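Local coordinates for glycosylation Associate Protein 1 (Streptococcus agalactiae serotype V, PDB 6OYC) that probably takes part in the accessory Sec system, in a complex with partner proteins linked to the glycosylation and secretion of a surface adhesin, at residues F104-P108 / F109-V113; M90-F93 / R94-N97; M56-L59 / R60-L63; R358-E361 / S362-L365. One frame throughout, in Å; residues are numbered along the deposited sequence.

Interaction 1. Residues F104-P108 / F109-V113; sequences FTYTP and FIVLV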
loop_
_atom_site.group_PDB
_atom_site.type_symbol
_atom_site.label_atom_id
_atom_site.label_comp_id
_atom_site.label_asym_id
_atom_site.label_seq_id
_atom_site.Cartn_x
_atom_site.Cartn_y
_atom_site.Cartn_z
ATOM N N PHE A 104 -17.535 26.030 -11.611
ATOM C CA PHE A 104 -17.049 24.712 -11.227
ATOM C C PHE A 104 -17.775 23.637 -12.026
ATOM O O PHE A 104 -19.006 23.588 -12.026
ATOM C CB PHE A 104 -17.251 24.472 -9.727
ATOM C CG PHE A 104 -16.620 25.514 -8.845
ATOM C CD1 PHE A 104 -15.268 25.809 -8.943
ATOM C CD2 PHE A 104 -17.378 26.192 -7.903
ATOM C CE1 PHE A 104 -14.683 26.771 -8.100
ATOM C CE2 PHE A 104 -16.805 27.149 -7.069
ATOM C CZ PHE A 104 -15.460 27.436 -7.166
ATOM N N THR A 105 -17.022 22.776 -12.689
ATOM C CA THR A 105 -17.580 21.616 -13.362
ATOM C C THR A 105 -17.206 20.388 -12.543
ATOM O O THR A 105 -16.024 20.029 -12.468
ATOM C CB THR A 105 -17.059 21.490 -14.796
ATOM O OG1 THR A 105 -17.371 22.679 -15.543
ATOM C CG2 THR A 105 -17.680 20.257 -15.487
ATOM N N TYR A 106 -18.209 19.756 -11.928
ATOM C CA TYR A 106 -18.034 18.532 -11.148
ATOM C C TYR A 106 -18.108 17.323 -12.081
ATOM O O TYR A 106 -19.154 17.049 -12.678
ATOM C CB TYR A 106 -19.092 18.450 -10.044
ATOM C CG TYR A 106 -18.766 19.326 -8.851
ATOM C CD1 TYR A 106 -18.668 20.728 -8.986
ATOM C CD2 TYR A 106 -18.523 18.764 -7.599
ATOM C CE1 TYR A 106 -18.359 21.531 -7.903
ATOM C CE2 TYR A 106 -18.189 19.569 -6.504
ATOM C CZ TYR A 106 -18.106 20.946 -6.662
ATOM O OH TYR A 106 -17.782 21.729 -5.577
ATOM N N THR A 107 -16.996 16.620 -12.236
ATOM C CA THR A 107 -17.009 15.381 -13.010
ATOM C C THR A 107 -17.148 14.234 -12.013
ATOM O O THR A 107 -17.142 14.473 -10.795
ATOM C CB THR A 107 -15.730 15.235 -13.854
ATOM O OG1 THR A 107 -14.704 14.567 -13.090
ATOM C CG2 THR A 107 -15.221 16.610 -14.318
ATOM N N PRO A 108 -17.290 12.985 -12.466
ATOM C CA PRO A 108 -17.289 11.868 -11.511
ATOM C C PRO A 108 -15.957 11.661 -10.799
ATOM O O PRO A 108 -15.880 10.782 -9.937
ATOM C CB PRO A 108 -17.640 10.655 -12.391
ATOM C CG PRO A 108 -18.377 11.219 -13.543
ATOM C CD PRO A 108 -17.767 12.571 -13.800
ATOM N N PHE A 109 -14.908 12.428 -11.104
ATOM C CA PHE A 109 -13.595 12.126 -10.538
ATOM C C PHE A 109 -12.872 13.350 -9.964
ATOM O O PHE A 109 -12.142 13.217 -8.981
ATOM C CB PHE A 109 -12.729 11.434 -11.599
ATOM C CG PHE A 109 -13.315 10.129 -12.100
ATOM C CD1 PHE A 109 -13.225 8.959 -11.328
ATOM C CD2 PHE A 109 -13.968 10.062 -13.325
ATOM C CE1 PHE A 109 -13.780 7.745 -11.787
ATOM C CE2 PHE A 109 -14.513 8.851 -13.793
ATOM C CZ PHE A 109 -14.424 7.695 -13.020
ATOM N N ILE A 110 -13.066 14.539 -10.557
ATOM C CA ILE A 110 -12.387 15.766 -10.153
ATOM C C ILE A 110 -13.344 16.939 -10.345
ATOM O O ILE A 110 -14.441 16.793 -10.888
ATOM C CB ILE A 110 -11.101 16.016 -10.968
ATOM C CG1 ILE A 110 -11.471 16.316 -12.422
ATOM C CG2 ILE A 110 -10.100 14.838 -10.855
ATOM C CD1 ILE A 110 -10.310 16.757 -13.253
ATOM N N VAL A 111 -12.884 18.135 -9.972
ATOM C CA VAL A 111 -13.593 19.380 -10.264
ATOM C C VAL A 111 -12.748 20.217 -11.216
ATOM O O VAL A 111 -11.540 20.374 -11.011
ATOM C CB VAL A 111 -13.929 20.168 -8.981
ATOM C CG1 VAL A 111 -14.532 21.492 -9.349
ATOM C CG2 VAL A 111 -14.929 19.394 -8.112
ATOM N N LEU A 112 -13.378 20.725 -12.271
ATOM C CA LEU A 112 -12.757 21.695 -13.163
ATOM C C LEU A 112 -13.134 23.116 -12.748
ATOM O O LEU A 112 -14.322 23.428 -12.585
ATOM C CB LEU A 112 -13.177 21.442 -14.608
ATOM C CG LEU A 112 -12.747 20.052 -15.079
ATOM C CD1 LEU A 112 -13.418 19.691 -16.419
ATOM C CD2 LEU A 112 -11.209 19.979 -15.169
ATOM N N VAL A 113 -12.118 23.961 -12.566
ATOM C CA VAL A 113 -12.290 25.393 -12.355
ATOM C C VAL A 113 -11.972 26.091 -13.673
ATOM O O VAL A 113 -10.822 26.066 -14.137
ATOM C CB VAL A 113 -11.387 25.908 -11.236
ATOM C CG1 VAL A 113 -11.621 27.411 -11.012
ATOM C CG2 VAL A 113 -11.627 25.110 -9.979
HETATM O O HOH W 1 -15.627 24.568 -14.802
#

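Interaction 2. Residues M90-F93 / R94-N97; sequences MIDF and RQLN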
loop_
_atom_site.group_PDB
_atom_site.type_symbol
_atom_site.label_atom_id
_atom_site.label_comp_id
_atom_site.label_asym_id
_atom_site.label_seq_id
_atom_site.Cartn_x
_atom_site.Cartn_y
_atom_site.Cartn_z
ATOM N N MET A 90 -9.603 22.264 7.710
ATOM C CA MET A 90 -10.333 21.470 6.717
ATOM C C MET A 90 -10.579 22.359 5.504
ATOM O O MET A 90 -11.531 23.135 5.480
ATOM C CB MET A 90 -11.645 20.941 7.291
ATOM C CG MET A 90 -11.529 20.437 8.728
ATOM S SD MET A 90 -10.327 19.093 8.884
ATOM C CE MET A 90 -10.801 17.964 7.559
ATOM N N ILE A 91 -9.729 22.239 4.493
ATOM C CA ILE A 91 -9.775 23.164 3.368
ATOM C C ILE A 91 -10.947 22.825 2.453
ATOM O O ILE A 91 -11.045 21.707 1.940
ATOM C CB ILE A 91 -8.460 23.148 2.580
ATOM C CG1 ILE A 91 -7.279 23.504 3.480
ATOM C CG2 ILE A 91 -8.572 24.119 1.396
ATOM C CD1 ILE A 91 -5.948 23.272 2.812
ATOM N N ASP A 92 -11.818 23.806 2.227
ATOM C CA ASP A 92 -12.864 23.741 1.209
ATOM C C ASP A 92 -12.374 24.527 0.001
ATOM O O ASP A 92 -12.308 25.766 0.043
ATOM C CB ASP A 92 -14.168 24.326 1.744
ATOM C CG ASP A 92 -15.295 24.346 0.708
ATOM O OD1 ASP A 92 -15.097 23.988 -0.487
ATOM O OD2 ASP A 92 -16.409 24.724 1.125
ATOM N N PHE A 93 -12.031 23.813 -1.073
ATOM C CA PHE A 93 -11.440 24.478 -2.228
ATOM C C PHE A 93 -12.358 25.555 -2.806
ATOM O O PHE A 93 -11.876 26.466 -3.490
ATOM C CB PHE A 93 -11.096 23.447 -3.302
ATOM C CG PHE A 93 -12.273 23.076 -4.160
ATOM C CD1 PHE A 93 -13.176 22.101 -3.742
ATOM C CD2 PHE A 93 -12.514 23.738 -5.361
ATOM C CE1 PHE A 93 -14.290 21.775 -4.527
ATOM C CE2 PHE A 93 -13.623 23.409 -6.144
ATOM C CZ PHE A 93 -14.499 22.424 -5.719
ATOM N N ARG A 94 -13.671 25.466 -2.563
ATOM C CA ARG A 94 -14.597 26.459 -3.096
ATOM C C ARG A 94 -14.386 27.841 -2.477
ATOM O O ARG A 94 -14.853 28.842 -3.034
ATOM C CB ARG A 94 -16.052 26.003 -2.870
ATOM C CG ARG A 94 -16.492 24.825 -3.716
ATOM C CD ARG A 94 -17.894 24.380 -3.348
ATOM N NE ARG A 94 -18.903 25.322 -3.837
ATOM C CZ ARG A 94 -19.504 25.267 -5.032
ATOM N NH1 ARG A 94 -19.235 24.293 -5.915
ATOM N NH2 ARG A 94 -20.392 26.203 -5.335
ATOM N N GLN A 95 -13.703 27.922 -1.341
ATOM C CA GLN A 95 -13.497 29.190 -0.652
ATOM C C GLN A 95 -12.108 29.784 -0.865
ATOM O O GLN A 95 -11.743 30.739 -0.167
ATOM C CB GLN A 95 -13.785 29.007 0.838
ATOM C CG GLN A 95 -15.183 28.463 1.029
ATOM C CD GLN A 95 -15.753 28.733 2.384
ATOM O OE1 GLN A 95 -15.576 29.816 2.951
ATOM N NE2 GLN A 95 -16.448 27.741 2.928
ATOM N N LEU A 96 -11.332 29.262 -1.815
ATOM C CA LEU A 96 -10.029 29.831 -2.124
ATOM C C LEU A 96 -10.186 31.107 -2.957
ATOM O O LEU A 96 -11.266 31.419 -3.493
ATOM C CB LEU A 96 -9.167 28.825 -2.874
ATOM C CG LEU A 96 -8.963 27.531 -2.086
ATOM C CD1 LEU A 96 -8.160 26.515 -2.864
ATOM C CD2 LEU A 96 -8.290 27.861 -0.770
ATOM N N ASN A 97 -9.078 31.843 -3.079
ATOM C CA ASN A 97 -9.085 33.121 -3.790
ATOM C C ASN A 97 -8.952 32.888 -5.297
ATOM O O ASN A 97 -7.970 33.259 -5.935
ATOM C CB ASN A 97 -7.991 34.036 -3.258
ATOM C CG ASN A 97 -8.338 34.629 -1.915
ATOM O OD1 ASN A 97 -9.481 34.951 -1.649
ATOM N ND2 ASN A 97 -7.356 34.751 -1.052
#

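Interaction 3. Residues M56-L59 / R60-L63; sequences MPNL and RYYL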
loop_
_atom_site.group_PDB
_atom_site.type_symbol
_atom_site.label_atom_id
_atom_site.label_comp_id
_atom_site.label_asym_id
_atom_site.label_seq_id
_atom_site.Cartn_x
_atom_site.Cartn_y
_atom_site.Cartn_z
ATOM N N MET A 56 6.038 13.489 2.828
ATOM C CA MET A 56 4.754 12.796 3.001
ATOM C C MET A 56 3.669 13.745 3.513
ATOM O O MET A 56 3.215 13.643 4.660
ATOM C CB MET A 56 4.929 11.601 3.945
ATOM C CG MET A 56 5.691 10.440 3.319
ATOM S SD MET A 56 4.606 9.614 2.145
ATOM C CE MET A 56 3.861 8.375 3.220
ATOM N N PRO A 57 3.204 14.669 2.670
ATOM C CA PRO A 57 2.170 15.625 3.128
ATOM C C PRO A 57 0.859 14.960 3.534
ATOM O O PRO A 57 0.061 15.575 4.255
ATOM C CB PRO A 57 1.980 16.545 1.916
ATOM C CG PRO A 57 2.468 15.721 0.738
ATOM C CD PRO A 57 3.581 14.886 1.262
ATOM N N ASN A 58 0.616 13.720 3.113
ATOM C CA ASN A 58 -0.594 12.992 3.471
ATOM C C ASN A 58 -0.330 11.919 4.517
ATOM O O ASN A 58 -1.060 10.926 4.588
ATOM C CB ASN A 58 -1.228 12.362 2.232
ATOM C CG ASN A 58 -2.711 12.437 2.272
ATOM O OD1 ASN A 58 -3.274 13.500 2.549
ATOM N ND2 ASN A 58 -3.379 11.297 2.038
ATOM N N LEU A 59 0.705 12.112 5.342
ATOM C CA LEU A 59 1.180 11.041 6.213
ATOM C C LEU A 59 0.140 10.669 7.264
ATOM O O LEU A 59 -0.009 9.487 7.606
ATOM C CB LEU A 59 2.492 11.459 6.872
ATOM C CG LEU A 59 3.118 10.489 7.875
ATOM C CD1 LEU A 59 3.316 9.119 7.256
ATOM C CD2 LEU A 59 4.460 11.045 8.381
ATOM N N ARG A 60 -0.595 11.653 7.789
ATOM C CA ARG A 60 -1.480 11.340 8.905
ATOM C C ARG A 60 -2.675 10.500 8.441
ATOM O O ARG A 60 -3.056 9.537 9.115
ATOM C CB ARG A 60 -1.907 12.629 9.614
ATOM C CG ARG A 60 -0.824 13.184 10.603
ATOM C CD ARG A 60 -0.431 14.639 10.317
ATOM N NE ARG A 60 -0.080 14.848 8.917
ATOM C CZ ARG A 60 1.150 14.733 8.423
ATOM N NH1 ARG A 60 2.179 14.441 9.225
ATOM N NH2 ARG A 60 1.350 14.918 7.120
ATOM N N TYR A 61 -3.248 10.813 7.268
ATOM C CA TYR A 61 -4.262 9.923 6.715
ATOM C C TYR A 61 -3.665 8.572 6.391
ATOM O O TYR A 61 -4.297 7.538 6.631
ATOM C CB TYR A 61 -4.922 10.517 5.467
ATOM C CG TYR A 61 -5.999 11.505 5.826
ATOM C CD1 TYR A 61 -7.051 11.143 6.676
ATOM C CD2 TYR A 61 -5.956 12.814 5.357
ATOM C CE1 TYR A 61 -8.032 12.057 7.027
ATOM C CE2 TYR A 61 -6.927 13.727 5.702
ATOM C CZ TYR A 61 -7.954 13.343 6.545
ATOM O OH TYR A 61 -8.909 14.251 6.883
ATOM N N TYR A 62 -2.448 8.558 5.854
ATOM C CA TYR A 62 -1.826 7.280 5.533
ATOM C C TYR A 62 -1.745 6.397 6.770
ATOM O O TYR A 62 -2.176 5.236 6.745
ATOM C CB TYR A 62 -0.446 7.509 4.914
ATOM C CG TYR A 62 0.189 6.259 4.318
ATOM C CD1 TYR A 62 0.981 5.419 5.107
ATOM C CD2 TYR A 62 0.025 5.933 2.967
ATOM C CE1 TYR A 62 1.589 4.278 4.572
ATOM C CE2 TYR A 62 0.620 4.791 2.420
ATOM C CZ TYR A 62 1.406 3.968 3.228
ATOM O OH TYR A 62 2.009 2.836 2.706
ATOM N N LEU A 63 -1.246 6.951 7.882
ATOM C CA LEU A 63 -1.102 6.166 9.107
ATOM C C LEU A 63 -2.454 5.786 9.672
ATOM O O LEU A 63 -2.625 4.681 10.207
ATOM C CB LEU A 63 -0.305 6.936 10.157
ATOM C CG LEU A 63 1.175 7.188 9.827
ATOM C CD1 LEU A 63 1.835 7.973 10.933
ATOM C CD2 LEU A 63 1.911 5.878 9.573
HETATM O O HOH W 2 4.250 14.801 7.074
#

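Interaction 4. Residues R358-E361 / S362-L365; sequences REFE and SRQL. With SO4 (sulfate ion), chain K.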
loop_
_atom_site.group_PDB
_atom_site.type_symbol
_atom_site.label_atom_id
_atom_site.label_comp_id
_atom_site.label_asym_id
_atom_site.label_seq_id
_atom_site.Cartn_x
_atom_site.Cartn_y
_atom_site.Cartn_z
ATOM N N ARG A 358 -6.337 -0.819 -12.687
ATOM C CA ARG A 358 -6.738 0.581 -12.564
ATOM C C ARG A 358 -6.987 1.242 -13.920
ATOM O O ARG A 358 -7.770 2.196 -14.000
ATOM C CB ARG A 358 -5.689 1.359 -11.768
ATOM C CG ARG A 358 -4.349 1.512 -12.427
ATOM C CD ARG A 358 -3.426 2.346 -11.539
ATOM N NE ARG A 358 -2.067 2.352 -12.054
ATOM C CZ ARG A 358 -1.116 3.217 -11.703
ATOM N NH1 ARG A 358 -1.361 4.174 -10.813
ATOM N NH2 ARG A 358 0.086 3.121 -12.251
ATOM N N GLU A 359 -6.360 0.748 -14.984
ATOM C CA GLU A 359 -6.557 1.331 -16.304
ATOM C C GLU A 359 -8.011 1.179 -16.733
ATOM O O GLU A 359 -8.574 0.078 -16.710
ATOM C CB GLU A 359 -5.629 0.680 -17.336
ATOM C CG GLU A 359 -4.146 1.078 -17.244
ATOM C CD GLU A 359 -3.888 2.567 -17.518
ATOM O OE1 GLU A 359 -4.831 3.303 -17.905
ATOM O OE2 GLU A 359 -2.730 3.010 -17.335
ATOM N N PHE A 360 -8.618 2.295 -17.132
ATOM C CA PHE A 360 -10.057 2.299 -17.351
ATOM C C PHE A 360 -10.432 1.402 -18.525
ATOM O O PHE A 360 -11.259 0.493 -18.382
ATOM C CB PHE A 360 -10.559 3.734 -17.550
ATOM C CG PHE A 360 -10.575 4.583 -16.263
ATOM C CD1 PHE A 360 -9.851 4.213 -15.136
ATOM C CD2 PHE A 360 -11.314 5.760 -16.199
ATOM C CE1 PHE A 360 -9.872 4.992 -13.983
ATOM C CE2 PHE A 360 -11.336 6.549 -15.042
ATOM C CZ PHE A 360 -10.617 6.160 -13.939
ATOM N N GLU A 361 -9.792 1.588 -19.678
ATOM C CA GLU A 361 -10.261 0.881 -20.868
ATOM C C GLU A 361 -9.956 -0.616 -20.802
ATOM O O GLU A 361 -10.761 -1.436 -21.260
ATOM C CB GLU A 361 -9.689 1.516 -22.131
ATOM C CG GLU A 361 -10.701 2.451 -22.810
ATOM C CD GLU A 361 -11.859 1.710 -23.482
ATOM O OE1 GLU A 361 -12.872 1.435 -22.805
ATOM O OE2 GLU A 361 -11.768 1.420 -24.693
ATOM N N SER A 362 -8.823 -0.996 -20.216
ATOM C CA SER A 362 -8.555 -2.417 -20.000
ATOM C C SER A 362 -9.651 -3.061 -19.151
ATOM O O SER A 362 -10.211 -4.101 -19.520
ATOM C CB SER A 362 -7.176 -2.590 -19.357
ATOM O OG SER A 362 -7.076 -3.825 -18.673
ATOM N N ARG A 363 -9.996 -2.436 -18.020
ATOM C CA ARG A 363 -11.069 -2.952 -17.174
ATOM C C ARG A 363 -12.386 -3.045 -17.935
ATOM O O ARG A 363 -13.101 -4.051 -17.834
ATOM C CB ARG A 363 -11.219 -2.061 -15.941
ATOM C CG ARG A 363 -11.600 -2.788 -14.692
ATOM C CD ARG A 363 -11.492 -1.891 -13.480
ATOM N NE ARG A 363 -12.243 -0.645 -13.629
ATOM C CZ ARG A 363 -11.701 0.569 -13.584
ATOM N NH1 ARG A 363 -10.387 0.720 -13.417
ATOM N NH2 ARG A 363 -12.471 1.639 -13.728
ATOM N N GLN A 364 -12.716 -2.013 -18.717
ATOM C CA GLN A 364 -13.963 -2.018 -19.481
ATOM C C GLN A 364 -14.020 -3.207 -20.426
ATOM O O GLN A 364 -15.056 -3.868 -20.537
ATOM C CB GLN A 364 -14.100 -0.703 -20.256
ATOM C CG GLN A 364 -15.441 -0.495 -20.943
ATOM C CD GLN A 364 -16.590 -0.400 -19.958
ATOM O OE1 GLN A 364 -16.594 0.450 -19.067
ATOM N NE2 GLN A 364 -17.576 -1.277 -20.118
ATOM N N LEU A 365 -12.908 -3.502 -21.102
ATOM C CA LEU A 365 -12.861 -4.636 -22.021
ATOM C C LEU A 365 -13.076 -5.957 -21.293
ATOM O O LEU A 365 -13.815 -6.820 -21.774
ATOM C CB LEU A 365 -11.522 -4.646 -22.760
ATOM C CG LEU A 365 -11.406 -3.582 -23.855
ATOM C CD1 LEU A 365 -10.208 -3.872 -24.701
ATOM C CD2 LEU A 365 -12.669 -3.550 -24.717
HETATM S S SO4 K . 0.028 -0.950 -11.797
HETATM O O1 SO4 K . -0.631 -1.334 -10.552
HETATM O O2 SO4 K . 1.372 -0.425 -11.517
HETATM O O3 SO4 K . -0.813 0.032 -12.477
HETATM O O4 SO4 K . 0.159 -2.127 -12.664
#

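Interaction 1. Residues F104-P108 / F109-V113
V111 sets one methyl over the centre of the Y106 ring. CG2 of V111 lies 3.6 Å from the Y106 ring centroid and 10° off the ring normal, a CH-pi contact over the face. The two side chains run alongside each other on one face of an antiparallel hairpin. CG of Y106 stands anti to its carbonyl carbon (chi1 -78°), which lays the ring over V111. F104 and V113 share that face and also lie side by side. There V113 CG2 meets the edge of the F104 ring, 3.8 Å from F104 CD1. T105 and L112 turn to the other face as a hydrogen-bonded pair. T105 N donates a hydrogen bond to L112 O (2.8 Å) in the carbonyl plane, and L112 N returns a bond to T105 O. Water 1 joins T105 OG1 to L112 O. At the turn, T107 OG1 sits between its own backbone N and carbonyl carbon (chi1 89°). T107 OG1 accepts from F109 N (2.9 Å), which makes an ST turn. I110 N also donates to T107 OG1 (3.0 Å). These two bonds tie down the turn, and T107 N closes it on I110 O at 2.9 Å. The hairpin lies at one end of the antiparallel sheet. Strand 103-106 is the outermost strand of that sheet within the chain; strand 111-115 pairs in turn with strand 118-125. The loop 90-97 covers the face carrying Y106 and V111.

Interaction 2. Residues M90-F93 / R94-N97
A short 3-10 turn at F93-R94 forms this contact, in the loop that leads from helix 76-80 to strand 103-106. D92 is bonded twice, through its main-chain O and its side chain. The main-chain oxygen accepts from Q95 N, with D92 O and Q95 N 2.9 Å apart. The side chain reaches the backbone one residue earlier, as an Asx turn: OD1 of D92 takes R94 N at 2.9 Å, from above the carboxylate plane. CG of D92 is anti to the backbone N (chi1 178°), which brings OD1 to R94 N. A weak bond from L96 N to F93 O extends the turn by one step. I91 and L96 touch loosely through their methyls, and both side chains also reach strand 131-138. The F93 ring packs on strand 103-106, meeting F104 edge-to-face. R94 runs past one face of that ring, then bends at chi3. The bend carries its guanidinium to Y106, where NH1 bonds to the hydroxyl. The guanidinium plane stands at 79° to the F93 ring. CG of R94 lies over the F93 face, 3.9 Å from the F93 ring centroid and 20° off the normal.

Interaction 3. Residues M56-L59 / R60-L63
R60 curls back over the turn that precedes its own helix. NH2 of R60 makes two weak bonds to main-chain oxygens, at 3.3 Å to M56 O and 3.2 Å to P57 O. Both oxygens lie near the guanidinium plane, at its edge. Water 2 supports this link: it donates to M56 O and accepts from R60 NH2. One face of the guanidinium lies over L59 CB, with NH1 of R60 3.8 Å from that carbon. The bends at chi2 (125°) and chi3 (-51°) fold the chain back to this place. Residues 56-59 form a type I beta turn that runs into helix 59-65. N58 is at the N-cap position, but its side chain makes no capping bond; its OD1 is bonded to N130 and lies at the edge of the Y61 ring. The first helical bonds are Y62 N to N58 O (3.0 Å) and L63 N to L59 O (2.8 Å). L59 CD1 and L63 CG meet 3.9 Å apart, and both side chains pack on Y73. On another side M56 CE lies over one face of the Y62 ring, 4.4 Å from Y62 CG. The position of R60 is set further out. Its NE forms a salt bridge with D150, and its NH1 bonds to Y73 OH. The D150 carboxylate also accepts from Y61 N, and its main chain is bonded to that of P57.

Interaction 4. Residues R358-E361 / S362-L365
S362 packs against E359 across the first turn of helix 360-375, where S362 CB and E359 CB are 4.1 Å apart. E359 occupies the N-cap position. R363 comes next. R363 N bonds to E359 O (3.2 Å). The R363 side chain bends at chi3 (54°) and turns back to the residues before the helix. There NH1 of R363 makes a weak bond to R358 O at 3.1 Å and a further bond to E357 O. F360 lies alongside R363, pointing the same way, with F360 CD1 3.9 Å from R363 NH1. The planes of the F360 ring and the guanidinium are 65° apart. Q364 N bonds to F360 O at 2.9 Å, nearly straight on to the carbonyl. CB of Q364 passes the poorly ordered E361 carboxylate. L365 N gives the next helical bond, to E361 O at 3.0 Å. Before the helix, R358 points away from it. R358 NE makes a weak bond to sulfate O3 (2.7 Å). T27 also binds this ion, while the F24 ring makes a cation-pi contact with R358 and F24 O accepts from its NH1. The sulfate probably comes from the crystallisation liquor, but its place beside R358 is consistent with a positively charged spot that can hold an anion.

Overall arrangement
Interaction 3 comes first along the chain, where the loop after strand 48-52 enters helix 59-65. Interaction 2 follows in the loop before strand 103-106, and interaction 1 is the hairpin that opens the antiparallel sheet. Interaction 4 lies far later, at the start of helix 360-375. All four are local and in series; none encloses or crosses another. Interaction 2 leans on interaction 1 and lightly touches interaction 3, through M90 and Y61. Interaction 1 also meets interaction 4, where F109 packs on F360. This ring contact joins the turn of the hairpin to the start of helix 360-375, which follows strand 349-354 of the six-stranded parallel sheet.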